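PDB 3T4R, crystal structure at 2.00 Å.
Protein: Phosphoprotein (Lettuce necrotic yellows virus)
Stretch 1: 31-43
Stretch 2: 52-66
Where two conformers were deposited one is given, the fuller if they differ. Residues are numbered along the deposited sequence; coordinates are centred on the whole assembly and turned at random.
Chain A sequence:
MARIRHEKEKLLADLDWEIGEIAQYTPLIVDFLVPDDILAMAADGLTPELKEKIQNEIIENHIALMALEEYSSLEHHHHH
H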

ATOM      1  N   ASP A  31       3.751  -5.208  -3.739  1.00 38.42           N
ATOM      2  CA  ASP A  31       3.690  -4.736  -5.117  1.00 39.85           C
ATOM      3  C   ASP A  31       2.284  -4.549  -5.593  1.00 39.01           C
ATOM      4  O   ASP A  31       1.995  -3.595  -6.271  1.00 40.79           O
ATOM      5  N   PHE A  32       1.375  -5.396  -5.187  1.00 41.92           N
ATOM      6  CA  PHE A  32      -0.029  -5.265  -5.580  1.00 44.45           C
ATOM      7  C   PHE A  32      -0.760  -4.109  -4.830  1.00 43.32           C
ATOM      8  O   PHE A  32      -1.580  -3.380  -5.389  1.00 44.89           O
ATOM      9  N   LEU A  33      -0.465  -3.952  -3.560  1.00 39.92           N
ATOM     10  CA  LEU A  33      -1.107  -2.935  -2.810  1.00 38.82           C
ATOM     11  C   LEU A  33      -0.605  -1.537  -3.160  1.00 35.14           C
ATOM     12  O   LEU A  33      -1.382  -0.574  -3.129  1.00 38.40           O
ATOM     13  N   VAL A  34       0.679  -1.431  -3.400  1.00 32.34           N
ATOM     14  CA  VAL A  34       1.385  -0.162  -3.704  1.00 31.14           C
ATOM     15  C   VAL A  34       2.070  -0.311  -5.065  1.00 30.79           C
ATOM     16  O   VAL A  34       3.236  -0.564  -5.179  1.00 31.76           O
ATOM     17  N   PRO A  35       1.282  -0.222  -6.131  1.00 34.02           N
ATOM     18  CA  PRO A  35       1.886  -0.212  -7.433  1.00 36.91           C
ATOM     19  C   PRO A  35       2.841   1.015  -7.554  1.00 37.14           C
ATOM     20  O   PRO A  35       2.717   1.928  -6.709  1.00 36.62           O
ATOM     21  N   ASP A  36       3.740   1.066  -8.551  1.00 38.63           N
ATOM     22  CA  ASP A  36       4.738   2.148  -8.659  1.00 41.18           C
ATOM     23  C   ASP A  36       4.114   3.563  -8.839  1.00 43.73           C
ATOM     24  O   ASP A  36       4.707   4.547  -8.498  1.00 45.93           O
ATOM     25  N   ASP A  37       2.952   3.641  -9.456  1.00 45.45           N
ATOM     26  CA  ASP A  37       2.220   4.889  -9.646  0.50 48.94           C
ATOM     27  C   ASP A  37       1.773   5.445  -8.304  1.00 45.97           C
ATOM     28  O   ASP A  37       1.657   6.630  -8.132  1.00 49.45           O
ATOM     29  N   ILE A  38       1.478   4.559  -7.358  1.00 43.02           N
ATOM     30  CA  ILE A  38       1.045   4.992  -6.012  1.00 42.64           C
ATOM     31  C   ILE A  38       2.215   5.466  -5.152  1.00 42.25           C
ATOM     32  O   ILE A  38       2.141   6.510  -4.502  1.00 45.16           O
ATOM     33  N   LEU A  39       3.324   4.729  -5.218  1.00 39.88           N
ATOM     34  CA  LEU A  39       4.536   5.155  -4.589  1.00 41.56           C
ATOM     35  C   LEU A  39       4.918   6.539  -5.073  1.00 46.16           C
ATOM     36  O   LEU A  39       5.331   7.344  -4.291  1.00 49.67           O
ATOM     37  N   ALA A  40       4.797   6.777  -6.383  1.00 47.27           N
ATOM     38  CA  ALA A  40       5.268   7.982  -7.050  1.00 51.94           C
ATOM     39  C   ALA A  40       4.500   9.179  -6.545  1.00 54.64           C
ATOM     40  O   ALA A  40       5.011  10.282  -6.487  1.00 58.69           O
HETATM   41  N   MSE A  41       3.275   8.923  -6.104  1.00 54.47           N
HETATM   42  CA  MSE A  41       2.396   9.972  -5.549  1.00 58.27           C
HETATM   43  C   MSE A  41       3.031  10.635  -4.331  1.00 61.12           C
HETATM   44  O   MSE A  41       2.828  11.842  -4.084  1.00 65.89           O
ATOM     45  N   ALA A  42       3.813   9.842  -3.599  1.00 58.03           N
ATOM     46  CA  ALA A  42       4.406  10.256  -2.342  1.00 61.95           C
ATOM     47  C   ALA A  42       5.785  10.873  -2.539  1.00 67.06           C
ATOM     48  O   ALA A  42       6.420  11.286  -1.569  1.00 71.39           O
ATOM     49  N   ALA A  43       6.240  10.900  -3.793  1.00 69.01           N
ATOM     50  CA  ALA A  43       7.631  11.213  -4.137  1.00 74.30           C
ATOM     51  C   ALA A  43       8.108  12.545  -3.551  1.00 83.25           C
ATOM     52  O   ALA A  43       9.044  12.566  -2.723  1.00 86.72           O
ATOM     53  N   GLU A  52      -4.585  11.022   2.790  1.00 61.80           N
ATOM     54  CA  GLU A  52      -5.867  10.364   2.693  1.00 60.76           C
ATOM     55  C   GLU A  52      -6.097   9.854   1.291  1.00 55.64           C
ATOM     56  O   GLU A  52      -6.701   8.829   1.144  1.00 51.44           O
ATOM     57  N   LYS A  53      -5.645  10.596   0.282  1.00 58.38           N
ATOM     58  CA  LYS A  53      -5.770  10.202  -1.136  1.00 57.68           C
ATOM     59  C   LYS A  53      -5.140   8.829  -1.420  1.00 51.39           C
ATOM     60  O   LYS A  53      -5.798   7.906  -1.901  1.00 49.41           O
ATOM     61  N   ILE A  54      -3.871   8.707  -1.070  1.00 49.49           N
ATOM     62  CA  ILE A  54      -3.116   7.509  -1.256  1.00 45.51           C
ATOM     63  C   ILE A  54      -3.629   6.348  -0.445  1.00 43.39           C
ATOM     64  O   ILE A  54      -3.677   5.231  -0.981  1.00 44.08           O
ATOM     65  N   GLN A  55      -3.971   6.583   0.821  1.00 43.10           N
ATOM     66  CA  GLN A  55      -4.578   5.566   1.682  1.00 42.15           C
ATOM     67  C   GLN A  55      -5.817   5.006   0.995  1.00 43.26           C
ATOM     68  O   GLN A  55      -5.998   3.789   0.979  1.00 42.54           O
ATOM     69  N   ASN A  56      -6.659   5.883   0.448  1.00 44.64           N
ATOM     70  CA  ASN A  56      -7.829   5.466  -0.300  1.00 49.06           C
ATOM     71  C   ASN A  56      -7.439   4.539  -1.493  1.00 46.18           C
ATOM     72  O   ASN A  56      -8.108   3.521  -1.763  1.00 48.09           O
ATOM     73  N   GLU A  57      -6.410   4.907  -2.218  1.00 45.64           N
ATOM     74  CA  GLU A  57      -5.983   4.103  -3.368  1.00 47.27           C
ATOM     75  C   GLU A  57      -5.532   2.712  -2.921  1.00 43.19           C
ATOM     76  O   GLU A  57      -5.837   1.723  -3.589  1.00 43.03           O
ATOM     77  N   ILE A  58      -4.773   2.644  -1.837  1.00 39.91           N
ATOM     78  CA  ILE A  58      -4.217   1.387  -1.346  1.00 39.29           C
ATOM     79  C   ILE A  58      -5.338   0.457  -0.792  1.00 40.36           C
ATOM     80  O   ILE A  58      -5.346  -0.775  -1.016  1.00 42.90           O
ATOM     81  N   ILE A  59      -6.250   1.045  -0.057  1.00 40.41           N
ATOM     82  CA  ILE A  59      -7.502   0.354   0.430  1.00 43.91           C
ATOM     83  C   ILE A  59      -8.313  -0.217  -0.718  1.00 46.26           C
ATOM     84  O   ILE A  59      -8.695  -1.354  -0.665  1.00 47.72           O
ATOM     85  N   GLU A  60      -8.412   0.526  -1.814  1.00 52.75           N
ATOM     86  CA  GLU A  60      -9.048  -0.020  -3.000  1.00 52.84           C
ATOM     87  C   GLU A  60      -8.359  -1.290  -3.511  1.00 46.24           C
ATOM     88  O   GLU A  60      -9.017  -2.241  -3.885  1.00 45.70           O
ATOM     89  N   ASN A  61      -7.040  -1.327  -3.460  1.00 44.30           N
ATOM     90  CA  ASN A  61      -6.270  -2.410  -3.964  1.00 42.19           C
ATOM     91  C   ASN A  61      -6.387  -3.507  -2.990  1.00 44.15           C
ATOM     92  O   ASN A  61      -6.374  -4.632  -3.353  1.00 46.19           O
ATOM     93  N   HIS A  62      -6.434  -3.202  -1.718  1.00 47.13           N
ATOM     94  CA  HIS A  62      -6.551  -4.258  -0.734  1.00 53.28           C
ATOM     95  C   HIS A  62      -7.902  -4.906  -0.818  1.00 54.04           C
ATOM     96  O   HIS A  62      -8.013  -6.069  -0.553  1.00 57.25           O
ATOM     97  N   ILE A  63      -8.921  -4.124  -1.170  1.00 54.90           N
ATOM     98  CA  ILE A  63     -10.320  -4.575  -1.347  1.00 57.45           C
ATOM     99  C   ILE A  63     -10.337  -5.572  -2.495  1.00 53.96           C
ATOM    100  O   ILE A  63     -10.845  -6.658  -2.344  1.00 56.19           O
ATOM    101  N   ALA A  64      -9.732  -5.191  -3.614  1.00 51.87           N
ATOM    102  CA  ALA A  64      -9.555  -6.070  -4.760  1.00 50.02           C
ATOM    103  C   ALA A  64      -8.965  -7.420  -4.356  1.00 49.44           C
ATOM    104  O   ALA A  64      -9.476  -8.444  -4.764  1.00 51.03           O
ATOM    105  N   LEU A  65      -7.911  -7.399  -3.542  1.00 50.00           N
ATOM    106  CA  LEU A  65      -7.162  -8.579  -3.172  1.00 53.69           C
ATOM    107  C   LEU A  65      -8.016  -9.457  -2.340  1.00 55.78           C
ATOM    108  O   LEU A  65      -8.085 -10.656  -2.595  1.00 60.01           O
HETATM  109  N   MSE A  66      -8.647  -8.868  -1.334  1.00 54.85           N
HETATM  110  CA  MSE A  66      -9.554  -9.589  -0.451  1.00 58.17           C
HETATM  111  C   MSE A  66     -10.665 -10.259  -1.234  1.00 55.60           C
HETATM  112  O   MSE A  66     -11.000 -11.395  -0.966  1.00 59.18           O
TER

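A long helix can pack against a chain that breaks and restarts, meeting both segments with one run of side chains, and this pair of stretches from the Lettuce necrotic yellows virus phosphoprotein shows how a single helical face does so. Stretch 2 is helical throughout; opposite it, one helix ends at Leu33, Pro35 sits at the N-cap position of the next, and the helix that begins at Asp36 runs nearly antiparallel to stretch 2, at 165°.

Following stretch 2 from its start, Glu52 stays out of reach, and the contact opens with Lys53. Its CA-to-CB bond points sideways, but the long chain extends past its CB so that Lys53 NZ lies 3.5 Å from CE of Met41, a selenomethionine. Ile54, in the m,t rotamer, also leaves its backbone sideways and turns its end inward: CG2 lies 3.6 Å from CG2 of Ile38, while CD1 reaches CB of Met41 at 3.8 Å and CB of Ala42 at 4.3 Å. Gln55 and Asn56 make no contact here.

One turn after Lys53, Glu57 points toward stretch 1. Its CB meets CD1 of Ile38 at 3.6 Å, and its OE2 lies 3.0 Å from CE of Met41, a carboxylate against a methyl rather than a polar pairing. Ile58 (m,t) follows, with CG1 4.0 Å from CG2 of Ile38 and CD1 4.0 Å from CG2 of Val34. Together Ile54, Glu57, Ile58 and Asn61 form the hole that receives Ile38, itself m,t and directed toward stretch 2.

Ile59 points away and Glu60 makes no contact, but Asn61 is the polar centre of the interface. With chi1 in m, it sends ND2 to the backbone O of Leu33 in a nearly straight hydrogen bond (2.8 Å, 168°). The bond engages a carbonyl at the end of the first helix, just before Val34 departs from helical geometry. Asn61 ND2 also lies 3.3 Å from Pro35 CD, so the amide is near the restart as well.

His62, chi1 t, lies alongside Leu33, its CB 3.7 Å from Leu33 CD2. With Ile58, Asn61 and Leu65 it frames a second hole, filled by the m,t side chain of Leu33. Ile63 turns away. Ala64 then sets its CB at the edge of the Phe32 ring, 4.0 Å from CZ, and Leu65 (chi1 t) covers a face: its CD2 stands 3.4 Å from the Phe32 ring centroid, almost on the ring normal, in a CH-pi contact. Phe32, chi1 t, leaves its backbone sideways yet brings its ring to these neighbours. Met66 lies beyond reach.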

ATOM      1  CB  ASP A  31       4.407  -5.694  -6.091  1.00 42.95           C
ATOM      2  CG  ASP A  31       5.923  -5.653  -5.980  1.00 43.75           C
ATOM      3  OD1 ASP A  31       6.505  -4.681  -5.499  1.00 49.52           O
ATOM      4  OD2 ASP A  31       6.546  -6.570  -6.484  1.00 49.41           O
ATOM      5  CB  PHE A  32      -0.719  -6.572  -5.284  1.00 49.45           C
ATOM      6  CG  PHE A  32      -2.172  -6.565  -5.591  1.00 58.43           C
ATOM      7  CD1 PHE A  32      -2.713  -7.550  -6.333  1.00 67.21           C
ATOM      8  CD2 PHE A  32      -3.011  -5.546  -5.120  1.00 63.42           C
ATOM      9  CE1 PHE A  32      -4.073  -7.529  -6.589  1.00 74.81           C
ATOM     10  CE2 PHE A  32      -4.348  -5.515  -5.411  1.00 65.77           C
ATOM     11  CZ  PHE A  32      -4.870  -6.486  -6.134  1.00 71.45           C
ATOM     12  CB  LEU A  33      -0.820  -3.216  -1.336  1.00 37.12           C
ATOM     13  CG  LEU A  33      -1.456  -4.455  -0.733  1.00 40.94           C
ATOM     14  CD1 LEU A  33      -1.064  -4.529   0.701  1.00 41.59           C
ATOM     15  CD2 LEU A  33      -2.945  -4.378  -0.756  1.00 47.26           C
ATOM     16  CB  VAL A  34       2.410   0.177  -2.635  1.00 31.58           C
ATOM     17  CG1 VAL A  34       2.865   1.615  -2.842  1.00 31.28           C
ATOM     18  CG2 VAL A  34       1.779   0.098  -1.205  1.00 31.78           C
ATOM     19  CB  PRO A  35       0.662  -0.072  -8.365  1.00 37.78           C
ATOM     20  CG  PRO A  35      -0.541  -0.560  -7.494  1.00 38.93           C
ATOM     21  CD  PRO A  35      -0.211  -0.122  -6.150  1.00 35.20           C
ATOM     22  CB  ASP A  36       5.670   1.913  -9.869  1.00 45.39           C
ATOM     23  CG  ASP A  36       6.397   0.542  -9.830  1.00 44.99           C
ATOM     24  OD1 ASP A  36       6.590   0.032  -8.726  1.00 43.94           O
ATOM     25  OD2 ASP A  36       6.776  -0.034 -10.896  1.00 54.18           O
ATOM     26  CB  ASP A  37       1.020   4.724 -10.608  0.50 53.08           C
ATOM     27  CG  ASP A  37      -0.063   3.697 -10.116  0.50 54.12           C
ATOM     28  OD1 ASP A  37      -1.249   4.077  -9.907  0.50 58.72           O
ATOM     29  OD2 ASP A  37       0.248   2.489 -10.015  0.50 54.64           O
ATOM     30  CB  ILE A  38       0.159   3.918  -5.320  1.00 42.51           C
ATOM     31  CG1 ILE A  38      -1.177   3.794  -6.104  1.00 46.15           C
ATOM     32  CG2 ILE A  38      -0.072   4.266  -3.833  1.00 41.17           C
ATOM     33  CD1 ILE A  38      -2.137   2.851  -5.501  1.00 51.41           C
ATOM     34  CB  LEU A  39       5.688   4.229  -4.957  1.00 41.20           C
ATOM     35  CG  LEU A  39       6.853   3.930  -3.993  1.00 43.34           C
ATOM     36  CD1 LEU A  39       8.072   3.720  -4.741  1.00 39.64           C
ATOM     37  CD2 LEU A  39       7.016   4.849  -2.801  1.00 37.33           C
ATOM     38  CB  ALA A  40       5.083   7.837  -8.489  1.00 52.93           C
HETATM   39  CB  MSE A  41       1.037   9.378  -5.159  1.00 56.81           C
HETATM   40  CG  MSE A  41       0.115   9.076  -6.343  1.00 59.09           C
HETATM   41 SE   MSE A  41      -1.692   8.467  -5.772  0.90 68.26          SE
HETATM   42  CE  MSE A  41      -2.628   8.688  -7.491  0.50 70.71           C
ATOM     43  CB  ALA A  42       4.524   9.063  -1.449  1.00 57.84           C
ATOM     44  CB  ALA A  43       7.839  11.167  -5.671  1.00 75.42           C
ATOM     45  CB  GLU A  52      -7.028  11.285   3.087  1.00 70.45           C
ATOM     46  CG  GLU A  52      -7.994  10.661   4.082  1.00 75.42           C
ATOM     47  CD  GLU A  52      -8.709  11.709   4.974  1.00 91.54           C
ATOM     48  OE1 GLU A  52      -9.819  12.135   4.573  1.00101.17           O
ATOM     49  OE2 GLU A  52      -8.194  12.131   6.066  1.00 98.23           O
ATOM     50  CB  LYS A  53      -5.148  11.259  -2.058  1.00 62.87           C
ATOM     51  CG  LYS A  53      -5.711  11.277  -3.553  1.00 68.49           C
ATOM     52  CD  LYS A  53      -4.760  12.063  -4.470  1.00 73.98           C
ATOM     53  CE  LYS A  53      -4.219  11.239  -5.675  1.00 73.60           C
ATOM     54  NZ  LYS A  53      -5.218  10.913  -6.753  1.00 79.13           N
ATOM     55  CB  ILE A  54      -1.663   7.754  -0.913  1.00 44.74           C
ATOM     56  CG1 ILE A  54      -1.158   8.915  -1.758  1.00 47.15           C
ATOM     57  CG2 ILE A  54      -0.822   6.480  -1.153  1.00 40.24           C
ATOM     58  CD1 ILE A  54       0.197   9.377  -1.402  1.00 47.83           C
ATOM     59  CB  GLN A  55      -5.045   6.155   3.012  1.00 45.22           C
ATOM     60  CG  GLN A  55      -3.972   6.430   4.025  1.00 47.12           C
ATOM     61  CD  GLN A  55      -4.513   7.144   5.253  1.00 57.60           C
ATOM     62  OE1 GLN A  55      -5.646   7.664   5.247  1.00 62.08           O
ATOM     63  NE2 GLN A  55      -3.716   7.199   6.305  1.00 58.29           N
ATOM     64  CB  ASN A  56      -8.646   6.681  -0.778  1.00 52.68           C
ATOM     65  CG  ASN A  56      -9.446   7.350   0.358  1.00 62.20           C
ATOM     66  OD1 ASN A  56      -9.860   6.671   1.319  1.00 62.89           O
ATOM     67  ND2 ASN A  56      -9.742   8.663   0.207  1.00 67.21           N
ATOM     68  CB  GLU A  57      -4.846   4.788  -4.159  1.00 48.91           C
ATOM     69  CG  GLU A  57      -5.261   6.046  -4.883  1.00 57.56           C
ATOM     70  CD  GLU A  57      -5.366   5.867  -6.356  1.00 72.38           C
ATOM     71  OE1 GLU A  57      -5.914   4.821  -6.797  1.00 80.61           O
ATOM     72  OE2 GLU A  57      -4.928   6.782  -7.100  1.00 80.92           O
ATOM     73  CB  ILE A  58      -3.193   1.683  -0.254  1.00 36.84           C
ATOM     74  CG1 ILE A  58      -1.901   2.219  -0.927  1.00 39.91           C
ATOM     75  CG2 ILE A  58      -2.778   0.427   0.497  1.00 41.48           C
ATOM     76  CD1 ILE A  58      -0.948   2.821   0.030  1.00 37.83           C
ATOM     77  CB  ILE A  59      -8.407   1.249   1.288  1.00 46.06           C
ATOM     78  CG1 ILE A  59      -7.634   1.673   2.553  1.00 44.77           C
ATOM     79  CG2 ILE A  59      -9.651   0.469   1.708  1.00 49.32           C
ATOM     80  CD1 ILE A  59      -8.391   2.297   3.502  1.00 54.60           C
ATOM     81  CB  GLU A  60      -9.144   1.040  -4.076  1.00 55.74           C
ATOM     82  CG  GLU A  60     -10.507   1.192  -4.611  1.00 67.64           C
ATOM     83  CD  GLU A  60     -11.393   2.040  -3.704  1.00 82.11           C
ATOM     84  OE1 GLU A  60     -10.997   3.260  -3.538  1.00 88.17           O
ATOM     85  OE2 GLU A  60     -12.484   1.502  -3.174  1.00 86.75           O
ATOM     86  CB  ASN A  61      -4.802  -2.016  -4.046  1.00 42.85           C
ATOM     87  CG  ASN A  61      -4.495  -1.066  -5.200  1.00 44.39           C
ATOM     88  OD1 ASN A  61      -5.266  -0.940  -6.136  1.00 43.15           O
ATOM     89  ND2 ASN A  61      -3.345  -0.420  -5.139  1.00 40.49           N
ATOM     90  CB  HIS A  62      -6.319  -3.703   0.662  1.00 58.99           C
ATOM     91  CG  HIS A  62      -6.116  -4.741   1.719  1.00 69.58           C
ATOM     92  ND1 HIS A  62      -5.163  -4.585   2.715  1.00 80.57           N
ATOM     93  CD2 HIS A  62      -6.765  -5.939   1.963  1.00 73.64           C
ATOM     94  CE1 HIS A  62      -5.236  -5.641   3.529  1.00 88.64           C
ATOM     95  NE2 HIS A  62      -6.200  -6.475   3.094  1.00 84.46           N
ATOM     96  CB  ILE A  63     -11.297  -3.355  -1.646  1.00 60.52           C
ATOM     97  CG1 ILE A  63     -11.646  -2.576  -0.403  1.00 66.16           C
ATOM     98  CG2 ILE A  63     -12.534  -3.758  -2.383  1.00 64.41           C
ATOM     99  CD1 ILE A  63     -11.953  -1.136  -0.741  1.00 71.05           C
ATOM    100  CB  ALA A  64      -8.711  -5.403  -5.845  1.00 50.88           C
ATOM    101  CB  LEU A  65      -5.972  -8.186  -2.345  1.00 57.17           C
ATOM    102  CG  LEU A  65      -4.724  -9.007  -2.345  1.00 65.40           C
ATOM    103  CD1 LEU A  65      -4.795 -10.275  -3.219  1.00 72.31           C
ATOM    104  CD2 LEU A  65      -3.646  -8.083  -2.864  1.00 70.57           C
HETATM  105  CB  MSE A  66     -10.202  -8.656   0.589  0.90 61.03           C
HETATM  106  CG  MSE A  66      -9.366  -8.222   1.777  0.90 67.00           C
HETATM  107 SE   MSE A  66     -10.432  -6.996   2.890  0.40 75.32          SE
HETATM  108  CE  MSE A  66     -10.557  -5.326   1.874  0.90 68.27           C
TER